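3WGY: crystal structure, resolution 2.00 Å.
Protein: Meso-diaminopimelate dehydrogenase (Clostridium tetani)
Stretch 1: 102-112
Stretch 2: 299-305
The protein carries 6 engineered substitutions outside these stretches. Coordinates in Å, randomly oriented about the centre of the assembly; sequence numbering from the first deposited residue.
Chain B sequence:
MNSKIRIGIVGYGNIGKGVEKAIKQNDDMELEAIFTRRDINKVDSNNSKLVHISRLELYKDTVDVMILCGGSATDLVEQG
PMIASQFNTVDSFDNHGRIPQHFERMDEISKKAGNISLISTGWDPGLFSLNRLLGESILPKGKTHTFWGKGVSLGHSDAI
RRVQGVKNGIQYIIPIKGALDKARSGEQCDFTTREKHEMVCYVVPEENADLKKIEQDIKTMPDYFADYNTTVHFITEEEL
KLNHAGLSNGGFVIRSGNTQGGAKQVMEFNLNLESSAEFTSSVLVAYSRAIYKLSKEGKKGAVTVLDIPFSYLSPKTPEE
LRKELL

Stretch 1, residues 102-112: HFERMDEISKK
Stretch 2 (299-305) KKGAVTV

Residues 102-112 form an uninterrupted stretch of helix, with i to i+4 backbone hydrogen bonds such as Asp-107 N to Phe-103 O (2.7 Å) and Lys-111 N to Asp-107 O (3.0 Å). Across it run strand residues 301-303, their N-to-C direction at 140° to that of the helix, so that the later residues of stretch 2 meet the earlier turns of stretch 1. The axes approach to 6.0 Å; CA of Asp-107 lies 4.5 Å from CA of Ala-302, and CA of Lys-111 lies 4.6 Å from CA of Gly-301. Together the two stretches bury 331 Å².

Lys-299 (phi/psi -68/131) makes no contact with the helix. Lys-300 (-120/149) directs its CA-CB bond toward the helix, but its chain, m at chi1 and chi2 and t thereafter, leads away.

Gly-301 adopts 102/-173, a conformation that by itself calls for glycine, because a CB would be jammed against the preceding carbonyl oxygen. Such a CB would also clash with Asp-107 OD1, at 2.9 Å. In its absence Gly-301 CA sits 3.6 Å from Asp-107 OD1 and 3.7 Å from CG of Lys-111, whose side chain is m, then extended. Lys-111 NZ lies 3.6 Å from Asp-107 OD2 in a salt bridge within the helix. The CA-to-CB bond of Ser-110 (m) points toward the strand, with its CB 3.7 Å from Gly-301 C, while its OG makes a very short 2.4 Å hydrogen bond to Met-106 O.

Ala-302 (-95/148) is the centre of the contact. Its N donates a nearly linear hydrogen bond to Asp-107 OD1 (3.1 Å, 173°), the sole direct hydrogen bond between the stretches; the t rotamer of Asp-107 (chi1 -170°, chi2 45°) brings the carboxylate to the strand. Water 1 donates to Asp-107 OD1 (2.8 Å) and to Ala-302 O (2.9 Å), thereby linking the same two residues a second time. The methyl group points toward the helix, its CB 3.6 Å from Phe-103 CE1, 3.9 Å from Asp-107 CB and 4.3 Å from CB of Met-106, whose m, m, m side chain leads away.

Val-303 (-143/159, m) has its CA-to-CB bond directed away from the helix; its N remains 3.9 Å from Phe-103 CE1. The Phe-103 side chain (t, chi2 72°) projects across the strand, with CE1 3.3 Å from Ala-302 O. At Thr-304 (-118/172, p), CG2 meets Phe-103 CD1 at 4.2 Å. Val-305 (-59/-26, m) lies beyond reach of the helix.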

# COMPACT_ATOMS: atom_id res chain seq x y z
N HIS B 102 -22.55 3.26 10.55
CA HIS B 102 -22.15 2.01 11.17
C HIS B 102 -21.08 2.31 12.21
O HIS B 102 -21.06 1.72 13.29
CB HIS B 102 -21.59 1.06 10.10
CG HIS B 102 -21.20 -0.29 10.63
ND1 HIS B 102 -22.11 -1.15 11.21
CD2 HIS B 102 -20.01 -0.93 10.66
CE1 HIS B 102 -21.50 -2.27 11.57
NE2 HIS B 102 -20.22 -2.15 11.24
N PHE B 103 -20.19 3.24 11.87
CA PHE B 103 -19.12 3.64 12.76
C PHE B 103 -19.67 4.16 14.09
O PHE B 103 -19.31 3.67 15.16
CB PHE B 103 -18.26 4.73 12.12
CG PHE B 103 -17.04 5.08 12.92
CD1 PHE B 103 -15.97 4.20 12.99
CD2 PHE B 103 -16.99 6.27 13.64
CE1 PHE B 103 -14.86 4.49 13.78
CE2 PHE B 103 -15.88 6.57 14.43
CZ PHE B 103 -14.81 5.68 14.50
N GLU B 104 -20.55 5.15 14.01
CA GLU B 104 -21.14 5.73 15.22
C GLU B 104 -21.78 4.66 16.10
O GLU B 104 -21.51 4.60 17.30
CB GLU B 104 -22.19 6.78 14.85
CG GLU B 104 -21.63 8.03 14.20
CD GLU B 104 -20.59 8.73 15.07
OE1 GLU B 104 -20.92 9.08 16.23
OE2 GLU B 104 -19.45 8.92 14.60
N ARG B 105 -22.62 3.82 15.49
CA ARG B 105 -23.31 2.76 16.22
C ARG B 105 -22.33 1.87 16.97
O ARG B 105 -22.45 1.65 18.18
CB ARG B 105 -24.15 1.91 15.25
CG ARG B 105 -24.91 0.75 15.92
CD ARG B 105 -26.41 1.06 16.07
NE ARG B 105 -26.99 0.49 17.29
CZ ARG B 105 -27.57 -0.70 17.38
NH1 ARG B 105 -27.68 -1.49 16.32
NH2 ARG B 105 -28.06 -1.11 18.55
N MET B 106 -21.35 1.35 16.23
CA MET B 106 -20.35 0.46 16.82
C MET B 106 -19.46 1.18 17.84
O MET B 106 -19.01 0.57 18.81
CB MET B 106 -19.49 -0.15 15.73
CG MET B 106 -20.26 -1.03 14.76
SD MET B 106 -20.93 -2.48 15.55
CE MET B 106 -19.51 -3.56 15.61
N ASP B 107 -19.21 2.46 17.61
CA ASP B 107 -18.36 3.25 18.50
C ASP B 107 -19.00 3.38 19.88
O ASP B 107 -18.35 3.15 20.90
CB ASP B 107 -18.10 4.64 17.91
CG ASP B 107 -17.05 5.42 18.68
OD1 ASP B 107 -16.00 4.82 19.02
OD2 ASP B 107 -17.26 6.62 18.94
N GLU B 108 -20.28 3.74 19.91
CA GLU B 108 -21.01 3.88 21.16
C GLU B 108 -20.99 2.56 21.94
O GLU B 108 -20.56 2.51 23.09
CB GLU B 108 -22.46 4.30 20.90
CG GLU B 108 -23.50 3.45 21.63
CD GLU B 108 -24.91 3.92 21.39
OE1 GLU B 108 -25.25 5.03 21.84
OE2 GLU B 108 -25.68 3.17 20.74
N ILE B 109 -21.47 1.50 21.30
CA ILE B 109 -21.53 0.19 21.91
C ILE B 109 -20.17 -0.31 22.38
O ILE B 109 -20.05 -0.87 23.46
CB ILE B 109 -22.13 -0.83 20.93
CG1 ILE B 109 -23.53 -0.37 20.51
CG2 ILE B 109 -22.18 -2.20 21.58
CD1 ILE B 109 -23.98 -0.89 19.17
N SER B 110 -19.15 -0.10 21.55
CA SER B 110 -17.80 -0.53 21.88
C SER B 110 -17.30 0.14 23.16
O SER B 110 -16.91 -0.53 24.12
CB SER B 110 -16.84 -0.20 20.73
OG SER B 110 -17.23 -0.89 19.55
N LYS B 111 -17.31 1.47 23.17
CA LYS B 111 -16.86 2.22 24.34
C LYS B 111 -17.66 1.80 25.58
O LYS B 111 -17.09 1.37 26.58
CB LYS B 111 -17.01 3.72 24.10
CG LYS B 111 -15.96 4.29 23.14
CD LYS B 111 -16.14 5.79 22.92
CE LYS B 111 -15.03 6.33 22.03
NZ LYS B 111 -15.24 7.76 21.65
N LYS B 112 -18.98 1.93 25.48
CA LYS B 112 -19.88 1.57 26.57
C LYS B 112 -19.50 0.22 27.19
O LYS B 112 -19.67 0.01 28.39
CB LYS B 112 -21.31 1.53 26.02
CG LYS B 112 -22.42 1.46 27.06
CD LYS B 112 -23.77 1.58 26.37
CE LYS B 112 -24.93 1.45 27.33
NZ LYS B 112 -26.23 1.52 26.60
N LYS B 299 -7.04 0.13 24.00
CA LYS B 299 -7.70 0.98 23.02
C LYS B 299 -9.20 0.68 23.08
O LYS B 299 -9.60 -0.48 23.04
CB LYS B 299 -7.17 0.68 21.62
CG LYS B 299 -6.99 1.90 20.74
CD LYS B 299 -8.28 2.71 20.61
CE LYS B 299 -8.04 4.00 19.84
NZ LYS B 299 -9.23 4.89 19.81
N LYS B 300 -10.03 1.72 23.18
CA LYS B 300 -11.48 1.55 23.26
C LYS B 300 -12.20 2.23 22.11
O LYS B 300 -11.74 3.25 21.60
CB LYS B 300 -12.01 2.12 24.59
CG LYS B 300 -11.30 1.63 25.84
CD LYS B 300 -11.48 0.14 26.06
CE LYS B 300 -10.74 -0.33 27.31
NZ LYS B 300 -10.81 -1.81 27.49
N GLY B 301 -13.34 1.68 21.71
CA GLY B 301 -14.11 2.28 20.63
C GLY B 301 -13.97 1.60 19.28
O GLY B 301 -13.36 0.54 19.16
N ALA B 302 -14.55 2.22 18.26
CA ALA B 302 -14.49 1.68 16.90
C ALA B 302 -13.33 2.31 16.13
O ALA B 302 -12.98 3.46 16.35
CB ALA B 302 -15.81 1.95 16.18
N VAL B 303 -12.75 1.53 15.22
CA VAL B 303 -11.64 1.98 14.40
C VAL B 303 -11.78 1.39 13.00
O VAL B 303 -12.48 0.39 12.81
CB VAL B 303 -10.28 1.50 14.96
CG1 VAL B 303 -9.99 2.16 16.30
CG2 VAL B 303 -10.29 -0.02 15.10
N THR B 304 -11.13 2.03 12.03
CA THR B 304 -11.14 1.56 10.66
C THR B 304 -9.69 1.23 10.31
O THR B 304 -8.78 1.52 11.09
CB THR B 304 -11.66 2.65 9.69
OG1 THR B 304 -10.66 3.66 9.51
CG2 THR B 304 -12.92 3.30 10.24
N VAL B 305 -9.47 0.63 9.14
CA VAL B 305 -8.11 0.30 8.74
C VAL B 305 -7.24 1.56 8.68
O VAL B 305 -6.03 1.49 8.83
CB VAL B 305 -8.08 -0.40 7.36
CG1 VAL B 305 -8.82 -1.71 7.45
CG2 VAL B 305 -8.71 0.50 6.30
O HOH W 1 -13.23 5.27 18.55